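Local coordinates for hypothetical protein, GDSL-like Lipase/Acylhydrolase family protein (PDB 4M8K) that probably hydrolyses ester bonds in lipids or other acylated substrates, as a GDSL-like lipase or acylhydrolase, at residues 27-32 and 79-85; 62-67 and 208-214; 86-92 and 122-128. All blocks are in the same frame, centred on the assembly; numbering follows the deposited sequence. Where two conformers were deposited one is given.

Contact 1: 27-32 and 79-85; sequences GDSYST and NNSYSGS. With ACT (acetate ion), chain C.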
loop_
_atom_site.group_PDB
_atom_site.type_symbol
_atom_site.label_atom_id
_atom_site.label_comp_id
_atom_site.label_asym_id
_atom_site.label_seq_id
_atom_site.Cartn_x
_atom_site.Cartn_y
_atom_site.Cartn_z
ATOM N N GLY A 27 1.607 -2.861 -1.670
ATOM C CA GLY A 27 1.956 -1.512 -2.133
ATOM C C GLY A 27 2.219 -1.372 -3.600
ATOM O O GLY A 27 2.117 -2.335 -4.418
ATOM N N ASP A 28 2.569 -0.141 -3.928
ATOM C CA ASP A 28 2.963 0.270 -5.255
ATOM C C ASP A 28 4.447 0.757 -5.226
ATOM O O ASP A 28 5.190 0.368 -4.328
ATOM C CB ASP A 28 1.982 1.313 -5.796
ATOM C CG ASP A 28 1.917 2.577 -4.936
ATOM O OD1 ASP A 28 2.902 2.931 -4.236
ATOM O OD2 ASP A 28 0.845 3.210 -4.941
ATOM N N SER A 29 4.859 1.597 -6.177
ATOM C CA SER A 29 6.273 2.063 -6.240
ATOM C C SER A 29 6.762 2.637 -4.929
ATOM O O SER A 29 7.946 2.541 -4.632
ATOM C CB SER A 29 6.476 3.169 -7.263
ATOM O OG SER A 29 6.348 2.769 -8.608
ATOM N N TYR A 30 5.867 3.275 -4.145
ATOM C CA TYR A 30 6.279 4.027 -2.943
ATOM C C TYR A 30 6.852 3.069 -1.870
ATOM O O TYR A 30 7.602 3.472 -0.978
ATOM C CB TYR A 30 5.116 4.811 -2.311
ATOM C CG TYR A 30 4.776 6.179 -2.890
ATOM C CD1 TYR A 30 4.857 6.440 -4.239
ATOM C CD2 TYR A 30 4.321 7.202 -2.056
ATOM C CE1 TYR A 30 4.534 7.696 -4.754
ATOM C CE2 TYR A 30 3.980 8.433 -2.552
ATOM C CZ TYR A 30 4.079 8.682 -3.914
ATOM O OH TYR A 30 3.785 9.949 -4.425
ATOM N N SER A 31 6.491 1.802 -1.996
ATOM C CA SER A 31 6.884 0.750 -1.047
ATOM C C SER A 31 7.813 -0.295 -1.682
ATOM O O SER A 31 8.033 -1.381 -1.118
ATOM C CB SER A 31 5.607 0.119 -0.473
ATOM O OG SER A 31 4.833 1.095 0.213
ATOM N N THR A 32 8.367 0.016 -2.856
ATOM C CA THR A 32 9.272 -0.902 -3.543
ATOM C C THR A 32 10.728 -0.572 -3.277
ATOM O O THR A 32 11.074 0.568 -2.995
ATOM C CB THR A 32 9.142 -0.960 -5.106
ATOM O OG1 THR A 32 9.452 0.317 -5.722
ATOM C CG2 THR A 32 7.772 -1.460 -5.508
ATOM N N ASN A 79 6.946 -8.034 1.624
ATOM C CA ASN A 79 6.727 -6.775 0.912
ATOM C C ASN A 79 6.238 -7.025 -0.537
ATOM O O ASN A 79 7.045 -7.089 -1.489
ATOM C CB ASN A 79 7.990 -5.918 0.925
ATOM C CG ASN A 79 7.732 -4.529 0.364
ATOM O OD1 ASN A 79 6.600 -4.200 0.046
ATOM N ND2 ASN A 79 8.804 -3.767 0.122
ATOM N N ASN A 80 4.933 -7.190 -0.652
ATOM C CA ASN A 80 4.297 -7.346 -1.958
ATOM C C ASN A 80 3.932 -5.993 -2.532
ATOM O O ASN A 80 2.795 -5.545 -2.448
ATOM C CB ASN A 80 3.063 -8.242 -1.861
ATOM C CG ASN A 80 2.619 -8.761 -3.208
ATOM O OD1 ASN A 80 2.823 -8.104 -4.240
ATOM N ND2 ASN A 80 2.014 -9.935 -3.214
ATOM N N SER A 81 4.925 -5.352 -3.124
ATOM C CA SER A 81 4.788 -4.042 -3.715
ATOM C C SER A 81 5.257 -4.109 -5.152
ATOM O O SER A 81 6.177 -4.839 -5.478
ATOM C CB SER A 81 5.527 -2.959 -2.908
ATOM O OG SER A 81 5.006 -2.814 -1.563
ATOM N N TYR A 82 4.586 -3.318 -5.999
ATOM C CA TYR A 82 4.618 -3.441 -7.445
ATOM C C TYR A 82 4.398 -2.069 -8.076
ATOM O O TYR A 82 3.306 -1.491 -8.010
ATOM C CB TYR A 82 3.541 -4.418 -7.884
ATOM C CG TYR A 82 3.620 -4.980 -9.314
ATOM C CD1 TYR A 82 3.802 -4.166 -10.435
ATOM C CD2 TYR A 82 3.472 -6.347 -9.535
ATOM C CE1 TYR A 82 3.869 -4.704 -11.726
ATOM C CE2 TYR A 82 3.542 -6.887 -10.812
ATOM C CZ TYR A 82 3.719 -6.053 -11.907
ATOM O OH TYR A 82 3.742 -6.600 -13.173
ATOM N N SER A 83 5.434 -1.594 -8.769
ATOM C CA SER A 83 5.448 -0.261 -9.392
ATOM C C SER A 83 4.341 -0.051 -10.384
ATOM O O SER A 83 4.117 -0.863 -11.258
ATOM C CB SER A 83 6.750 -0.033 -10.161
ATOM O OG SER A 83 7.808 0.038 -9.286
ATOM N N GLY A 84 3.621 1.057 -10.251
ATOM C CA GLY A 84 2.585 1.364 -11.203
ATOM C C GLY A 84 1.288 0.626 -10.926
ATOM O O GLY A 84 0.243 0.958 -11.515
ATOM N N SER A 85 1.297 -0.325 -9.992
ATOM C CA SER A 85 0.080 -1.155 -9.795
ATOM C C SER A 85 -1.065 -0.376 -9.106
ATOM O O SER A 85 -0.853 0.479 -8.239
ATOM C CB SER A 85 0.335 -2.437 -8.985
ATOM O OG SER A 85 0.770 -2.137 -7.656
HETATM C C ACT C . 3.737 4.325 -8.463
HETATM O O ACT C . 4.744 4.655 -9.110
HETATM O OXT ACT C . 3.417 3.137 -8.399
HETATM C CH3 ACT C . 2.902 5.329 -7.726
HETATM O O HOH W 1 -1.426 2.573 -6.386
#

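Contact 2: 62-67 and 208-214; sequences ETWWYR and VQGMQSI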
loop_
_atom_site.group_PDB
_atom_site.type_symbol
_atom_site.label_atom_id
_atom_site.label_comp_id
_atom_site.label_asym_id
_atom_site.label_seq_id
_atom_site.Cartn_x
_atom_site.Cartn_y
_atom_site.Cartn_z
ATOM N N GLU A 62 16.685 3.669 3.725
ATOM C CA GLU A 62 16.010 4.969 3.634
ATOM C C GLU A 62 14.521 4.820 3.350
ATOM O O GLU A 62 13.794 5.796 3.454
ATOM C CB GLU A 62 16.647 5.827 2.528
ATOM C CG GLU A 62 18.073 6.278 2.812
ATOM C CD GLU A 62 18.886 6.580 1.576
ATOM O OE1 GLU A 62 18.495 6.217 0.450
ATOM O OE2 GLU A 62 19.929 7.216 1.736
ATOM N N THR A 63 14.050 3.631 2.958
ATOM C CA THR A 63 12.616 3.449 2.630
ATOM C C THR A 63 11.747 3.584 3.895
ATOM O O THR A 63 12.208 3.216 4.988
ATOM C CB THR A 63 12.311 2.088 1.933
ATOM O OG1 THR A 63 12.567 0.999 2.824
ATOM C CG2 THR A 63 13.169 1.939 0.666
ATOM N N TRP A 64 10.489 4.007 3.738
ATOM C CA TRP A 64 9.608 4.258 4.870
ATOM C C TRP A 64 9.403 2.982 5.661
ATOM O O TRP A 64 9.334 3.015 6.879
ATOM C CB TRP A 64 8.245 4.858 4.450
ATOM C CG TRP A 64 7.281 3.897 3.750
ATOM C CD1 TRP A 64 7.153 3.704 2.434
ATOM C CD2 TRP A 64 6.349 3.035 4.384
ATOM N NE1 TRP A 64 6.174 2.765 2.163
ATOM C CE2 TRP A 64 5.691 2.307 3.363
ATOM C CE3 TRP A 64 6.042 2.758 5.733
ATOM C CZ2 TRP A 64 4.713 1.333 3.640
ATOM C CZ3 TRP A 64 5.075 1.824 6.005
ATOM C CH2 TRP A 64 4.435 1.079 4.953
ATOM N N TRP A 65 9.271 1.850 4.952
ATOM C CA TRP A 65 8.830 0.583 5.570
ATOM C C TRP A 65 9.971 -0.134 6.300
ATOM O O TRP A 65 9.737 -0.796 7.317
ATOM C CB TRP A 65 8.107 -0.361 4.543
ATOM C CG TRP A 65 8.856 -0.544 3.308
ATOM C CD1 TRP A 65 8.813 0.255 2.229
ATOM C CD2 TRP A 65 9.885 -1.484 3.083
ATOM N NE1 TRP A 65 9.769 -0.136 1.314
ATOM C CE2 TRP A 65 10.419 -1.224 1.814
ATOM C CE3 TRP A 65 10.404 -2.552 3.826
ATOM C CZ2 TRP A 65 11.450 -1.997 1.253
ATOM C CZ3 TRP A 65 11.430 -3.341 3.256
ATOM C CH2 TRP A 65 11.914 -3.055 1.979
ATOM N N TYR A 66 11.177 -0.061 5.728
ATOM C CA TYR A 66 12.369 -0.618 6.322
ATOM C C TYR A 66 12.642 0.118 7.625
ATOM O O TYR A 66 12.912 -0.503 8.665
ATOM C CB TYR A 66 13.556 -0.506 5.382
ATOM C CG TYR A 66 14.773 -1.183 5.924
ATOM C CD1 TYR A 66 15.528 -0.589 6.921
ATOM C CD2 TYR A 66 15.165 -2.440 5.454
ATOM C CE1 TYR A 66 16.631 -1.215 7.425
ATOM C CE2 TYR A 66 16.281 -3.074 5.955
ATOM C CZ TYR A 66 16.996 -2.451 6.944
ATOM O OH TYR A 66 18.074 -3.065 7.486
ATOM N N ARG A 67 12.509 1.440 7.572
ATOM C CA ARG A 67 12.639 2.296 8.732
ATOM C C ARG A 67 11.610 1.942 9.745
ATOM O O ARG A 67 11.927 1.714 10.918
ATOM C CB ARG A 67 12.510 3.773 8.352
ATOM C CG ARG A 67 13.750 4.346 7.677
ATOM C CD ARG A 67 13.548 5.831 7.367
ATOM N NE ARG A 67 13.216 6.643 8.553
ATOM C CZ ARG A 67 14.122 7.259 9.318
ATOM N NH1 ARG A 67 15.414 7.155 9.068
ATOM N NH2 ARG A 67 13.733 7.972 10.331
ATOM N N VAL A 208 14.188 10.951 0.436
ATOM C CA VAL A 208 14.687 10.449 1.694
ATOM C C VAL A 208 13.925 11.108 2.828
ATOM O O VAL A 208 13.447 10.434 3.728
ATOM C CB VAL A 208 16.184 10.707 1.834
ATOM C CG1 VAL A 208 16.651 10.512 3.301
ATOM C CG2 VAL A 208 16.957 9.768 0.935
ATOM N N GLN A 209 13.797 12.436 2.749
ATOM C CA GLN A 209 12.956 13.175 3.699
ATOM C C GLN A 209 11.478 12.710 3.735
ATOM O O GLN A 209 10.880 12.516 4.818
ATOM C CB GLN A 209 13.021 14.673 3.369
ATOM C CG GLN A 209 12.081 15.505 4.219
ATOM C CD GLN A 209 12.081 16.976 3.850
ATOM O OE1 GLN A 209 12.694 17.409 2.859
ATOM N NE2 GLN A 209 11.345 17.749 4.624
ATOM N N GLY A 210 10.868 12.583 2.564
ATOM C CA GLY A 210 9.501 12.103 2.467
ATOM C C GLY A 210 9.312 10.721 3.099
ATOM O O GLY A 210 8.307 10.482 3.800
HETATM N N MSE A 211 10.269 9.831 2.879
HETATM C CA MSE A 211 10.213 8.484 3.464
HETATM C C MSE A 211 10.226 8.540 4.979
HETATM O O MSE A 211 9.508 7.761 5.638
HETATM C CB MSE A 211 11.386 7.625 3.008
HETATM C CG MSE A 211 11.388 7.225 1.580
HETATM SE SE MSE A 211 9.833 6.104 1.089
HETATM C CE MSE A 211 10.448 5.534 -0.689
ATOM N N GLN A 212 11.010 9.465 5.546
ATOM C CA GLN A 212 11.031 9.638 6.997
ATOM C C GLN A 212 9.707 10.100 7.525
ATOM O O GLN A 212 9.239 9.628 8.574
ATOM C CB GLN A 212 12.098 10.631 7.437
ATOM C CG GLN A 212 13.521 10.185 7.114
ATOM C CD GLN A 212 14.572 10.971 7.894
ATOM O OE1 GLN A 212 14.248 11.856 8.679
ATOM N NE2 GLN A 212 15.828 10.646 7.677
ATOM N N SER A 213 9.102 11.033 6.802
ATOM C CA SER A 213 7.788 11.558 7.202
ATOM C C SER A 213 6.736 10.465 7.174
ATOM O O SER A 213 5.857 10.416 8.070
ATOM C CB SER A 213 7.399 12.750 6.311
ATOM O OG SER A 213 8.366 13.788 6.425
ATOM N N ILE A 214 6.773 9.617 6.138
ATOM C CA ILE A 214 5.795 8.501 6.032
ATOM C C ILE A 214 5.954 7.545 7.216
ATOM O O ILE A 214 4.990 7.240 7.920
ATOM C CB ILE A 214 5.884 7.705 4.721
ATOM C CG1 ILE A 214 5.525 8.598 3.528
ATOM C CG2 ILE A 214 4.967 6.489 4.799
ATOM C CD1 ILE A 214 5.844 7.967 2.170
HETATM O O HOH W 2 14.564 8.108 4.626
#

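Contact 3: 86-92 and 122-128; sequences TVCHTGY and NDSWAGA. With ACT (acetate ion), chain C.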
loop_
_atom_site.group_PDB
_atom_site.type_symbol
_atom_site.label_atom_id
_atom_site.label_comp_id
_atom_site.label_asym_id
_atom_site.label_seq_id
_atom_site.Cartn_x
_atom_site.Cartn_y
_atom_site.Cartn_z
ATOM N N THR A 86 -2.265 -0.651 -9.589
ATOM C CA THR A 86 -3.494 -0.024 -9.172
ATOM C C THR A 86 -4.267 -0.901 -8.224
ATOM O O THR A 86 -4.119 -2.111 -8.210
ATOM C CB THR A 86 -4.424 0.201 -10.393
ATOM O OG1 THR A 86 -4.436 -0.985 -11.167
ATOM C CG2 THR A 86 -3.943 1.361 -11.236
ATOM N N VAL A 87 -5.136 -0.297 -7.431
ATOM C CA VAL A 87 -6.059 -1.072 -6.642
ATOM C C VAL A 87 -7.067 -1.807 -7.522
ATOM O O VAL A 87 -7.324 -2.994 -7.317
ATOM C CB VAL A 87 -6.824 -0.154 -5.693
ATOM C CG1 VAL A 87 -7.977 -0.887 -5.027
ATOM C CG2 VAL A 87 -5.859 0.413 -4.663
ATOM N N CYS A 88 -7.681 -1.088 -8.468
ATOM C CA CYS A 88 -8.666 -1.649 -9.357
ATOM C C CYS A 88 -7.976 -2.263 -10.603
ATOM O O CYS A 88 -6.745 -2.067 -10.813
ATOM C CB CYS A 88 -9.745 -0.607 -9.763
ATOM S SG CYS A 88 -9.195 0.639 -10.936
ATOM N N HIS A 89 -8.764 -2.945 -11.446
ATOM C CA HIS A 89 -8.199 -3.603 -12.648
ATOM C C HIS A 89 -7.929 -2.672 -13.815
ATOM O O HIS A 89 -7.380 -3.107 -14.808
ATOM C CB HIS A 89 -9.107 -4.704 -13.135
ATOM C CG HIS A 89 -9.316 -5.814 -12.159
ATOM N ND1 HIS A 89 -8.291 -6.418 -11.480
ATOM C CD2 HIS A 89 -10.446 -6.469 -11.800
ATOM C CE1 HIS A 89 -8.768 -7.398 -10.744
ATOM N NE2 HIS A 89 -10.071 -7.467 -10.936
ATOM N N THR A 90 -8.319 -1.402 -13.735
ATOM C CA THR A 90 -8.015 -0.458 -14.807
ATOM C C THR A 90 -6.661 0.187 -14.607
ATOM O O THR A 90 -6.454 0.930 -13.654
ATOM C CB THR A 90 -9.044 0.697 -14.885
ATOM O OG1 THR A 90 -10.379 0.182 -15.005
ATOM C CG2 THR A 90 -8.720 1.637 -16.062
ATOM N N GLY A 91 -5.740 -0.050 -15.517
ATOM C CA GLY A 91 -4.460 0.663 -15.455
ATOM C C GLY A 91 -4.308 1.918 -16.306
ATOM O O GLY A 91 -5.280 2.500 -16.782
ATOM N N TYR A 92 -3.059 2.295 -16.546
ATOM C CA TYR A 92 -2.727 3.430 -17.377
ATOM C C TYR A 92 -3.136 3.201 -18.821
ATOM O O TYR A 92 -2.906 2.108 -19.358
ATOM C CB TYR A 92 -1.206 3.722 -17.305
ATOM C CG TYR A 92 -0.814 4.298 -15.967
ATOM C CD1 TYR A 92 -0.942 5.664 -15.713
ATOM C CD2 TYR A 92 -0.400 3.479 -14.921
ATOM C CE1 TYR A 92 -0.654 6.211 -14.458
ATOM C CE2 TYR A 92 -0.114 4.020 -13.681
ATOM C CZ TYR A 92 -0.210 5.386 -13.458
ATOM O OH TYR A 92 0.098 5.916 -12.214
ATOM N N ASN A 122 -1.789 5.187 -8.231
ATOM C CA ASN A 122 -1.903 4.889 -9.636
ATOM C C ASN A 122 -3.361 4.950 -10.137
ATOM O O ASN A 122 -3.607 5.382 -11.267
ATOM C CB ASN A 122 -1.265 3.542 -9.932
ATOM C CG ASN A 122 0.252 3.590 -9.771
ATOM O OD1 ASN A 122 0.941 4.373 -10.445
ATOM N ND2 ASN A 122 0.766 2.774 -8.873
ATOM N N ASP A 123 -4.316 4.560 -9.299
ATOM C CA ASP A 123 -5.729 4.713 -9.683
ATOM C C ASP A 123 -6.024 6.181 -9.961
ATOM O O ASP A 123 -6.697 6.524 -10.951
ATOM C CB ASP A 123 -6.672 4.164 -8.613
ATOM C CG ASP A 123 -6.372 2.701 -8.274
ATOM O OD1 ASP A 123 -5.299 2.452 -7.644
ATOM O OD2 ASP A 123 -7.162 1.774 -8.683
ATOM N N SER A 124 -5.474 7.065 -9.121
ATOM C CA SER A 124 -5.631 8.515 -9.303
ATOM C C SER A 124 -4.906 9.014 -10.535
ATOM O O SER A 124 -5.498 9.663 -11.389
ATOM C CB SER A 124 -5.152 9.240 -8.069
ATOM O OG SER A 124 -5.531 10.598 -8.099
ATOM N N TRP A 125 -3.620 8.707 -10.642
ATOM C CA TRP A 125 -2.850 9.211 -11.762
ATOM C C TRP A 125 -3.305 8.643 -13.088
ATOM O O TRP A 125 -3.227 9.332 -14.077
ATOM C CB TRP A 125 -1.413 8.879 -11.603
ATOM C CG TRP A 125 -0.698 9.576 -10.504
ATOM C CD1 TRP A 125 -1.137 10.592 -9.732
ATOM C CD2 TRP A 125 0.668 9.347 -10.132
ATOM N NE1 TRP A 125 -0.150 10.994 -8.852
ATOM C CE2 TRP A 125 0.974 10.241 -9.082
ATOM C CE3 TRP A 125 1.640 8.435 -10.551
ATOM C CZ2 TRP A 125 2.225 10.248 -8.445
ATOM C CZ3 TRP A 125 2.899 8.443 -9.924
ATOM C CH2 TRP A 125 3.185 9.370 -8.906
ATOM N N ALA A 126 -3.793 7.401 -13.118
ATOM C CA ALA A 126 -4.263 6.836 -14.391
ATOM C C ALA A 126 -5.686 7.222 -14.779
ATOM O O ALA A 126 -6.095 6.948 -15.904
ATOM C CB ALA A 126 -4.146 5.312 -14.369
ATOM N N GLY A 127 -6.425 7.870 -13.880
ATOM C CA GLY A 127 -7.761 8.290 -14.197
ATOM C C GLY A 127 -8.725 7.120 -14.297
ATOM O O GLY A 127 -9.631 7.131 -15.096
ATOM N N ALA A 128 -8.535 6.111 -13.462
ATOM C CA ALA A 128 -9.402 4.950 -13.467
ATOM C C ALA A 128 -10.784 5.403 -13.062
ATOM O O ALA A 128 -10.913 6.335 -12.282
ATOM C CB ALA A 128 -8.873 3.861 -12.523
HETATM C C ACT C . 3.737 4.325 -8.463
HETATM O O ACT C . 4.744 4.655 -9.110
HETATM O OXT ACT C . 3.417 3.137 -8.399
HETATM C CH3 ACT C . 2.902 5.329 -7.726
HETATM O O HOH W 3 -6.906 4.368 -17.888
#

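Contact 1: 27-32 and 79-85
The GDS signature of the GDSL (SGNH) hydrolases lies here, with G27, D28 and S29 at the C-terminal end of one parallel strand, beside S81, Y82 and S83 leaving its neighbour. S29 is probably the nucleophile of the family, and G84 probably corresponds to the family's oxyanion-hole glycine. The strands pair through G27 N and N80 O, 3.0 Å apart, and Y82 N donates to G27 O. S81 OG lies so close to G27 CA that a side chain at position 27 would collide with it. A type II turn from Y82 to S85 gives G84 a positive phi and sends its N-H to an acetate, probably from the crystallisation liquor. Acetate OXT receives G84 N at 2.8 Å and S29 N at 3.1 Å, while S29 OG bonds to acetate O at 2.5 Å, so both segments hold the ion. N122 and H205 complete its site. D28 OD1 takes Y30 N in an Asx turn that shapes the chain after the strand, and a water joins D28 OD2 to S85 O. With CG anti to the backbone N (chi1 -172°), the N79 amide reaches over to the loop. ND2 meets S31 O almost head-on, at 2.8 Å with a C=O...N angle of 174°, and OD1 accepts the S81 hydroxyl, OG to OD1 2.7 Å, fixing which way the amide is turned.

Contact 2: 62-67 and 208-214
The backbones of the two segments come closest at W64 and M211, CA to CA 4.5 Å, the first turn of helix 64-71 lying against the opening turns of helix 208-222. No direct hydrogen bond joins them; a water donates to both E62 O and V208 O. M211, a selenomethionine, fills the middle. Its CB presses on E62 O at 3.1 Å, and a bend at chi2 (-62°) brings SE to the edge of the W64 indole, 3.8 Å from CD1 and in the ring plane, a Met-aromatic contact. One face of that indole is covered by W65 CB, the opposite face by I214 CG2, toward the rim at 3.6 Å from W64 CG. SE also lies beside W64 N, a buried amide without a polar partner, while T63 OG1, bonded to V60 O, also caps the helix through a weak bond from Y66 N. Toward the surface the R67 guanidinium lies flat on the Q212 amide, planes 13° apart, with Q212 CG over its centre, 3.7 Å from CZ. R67 NE is held by a salt bridge to D215. With an alanine at R67, D215 would probably lose its charged mate and the Q212 side chain the flat surface that now steadies it. At the other end E62 CD rests on V208 CG2, its OE1 turned to T58 and K59. This pairing of the first helix after the GDS strand with the closing helix, on one side of a parallel sheet, is characteristic of the three-layer alpha/beta/alpha SGNH hydrolase fold.

Contact 3: 86-92 and 122-128
V87 N donates to D123 OD1 at 2.8 Å and C88 N to D123 OD2 at 2.9 Å, so the carboxylate receives two successive backbone amides, each oxygen through its syn lone pair. The second bond is nearly straight, 175° at the hydrogen. Two such bonds leave the carboxylate little freedom to rotate and tie the loop to the helix. The loop curls tightly around this point, T86 OG1 reaching C88 O at 2.6 Å and the T86 methyl CG2 packing on N122 CB. Farther along, the chain leaves the helix in a Schellman motif, with G127 at positive phi and A128 N bonded back to D123 O. This brings A128 CB against C88 SG, 3.6 Å away, and against T90 CB. The Y92 ring closes the other end: A126 CB sits over one of its faces, 3.7 Å from the centroid, in a CH-pi contact. A chi1 of -71° sets Y92 CG opposite its carbonyl carbon and lays the ring along the helix, where its hydroxyl meets N122 OD1 in the ring plane, ring and amide planes 78° apart; the modelled OH to OD1 separation of 2.5 Å is too short to be taken literally. At the other end of the amide, N122 ND2 donates to acetate OXT at 2.7 Å and also to S85 O; N122 is probably the family's oxyanion-hole asparagine. The loop runs from strand 75-81 toward strand 114-118 across short helix 121-126, and F146 and A149 of helix 146-160 pack on V87, C88 and D123.

Contact 1 lies at the acetate-marked site; contact 3 shares the acetate with it, while contact 2 packs behind it against the loop after the GDS strand. Contact 3 supplies N122, whose ND2 lies 2.9 Å from S85 O, a probable hydrogen bond that ties the probable oxyanion-hole asparagine to the turn carrying G84. Contact 2 meets that loop through W64 NE1 and S31 OG, also 2.9 Å apart, with W65 packing beside N79. H205, just before helix 208-222, is probably the catalytic histidine. Contacts 2 and 3 do not touch: their centres lie about 24 Å apart, against 14 Å from contact 1 to contact 2 and 13 Å from contact 1 to contact 3.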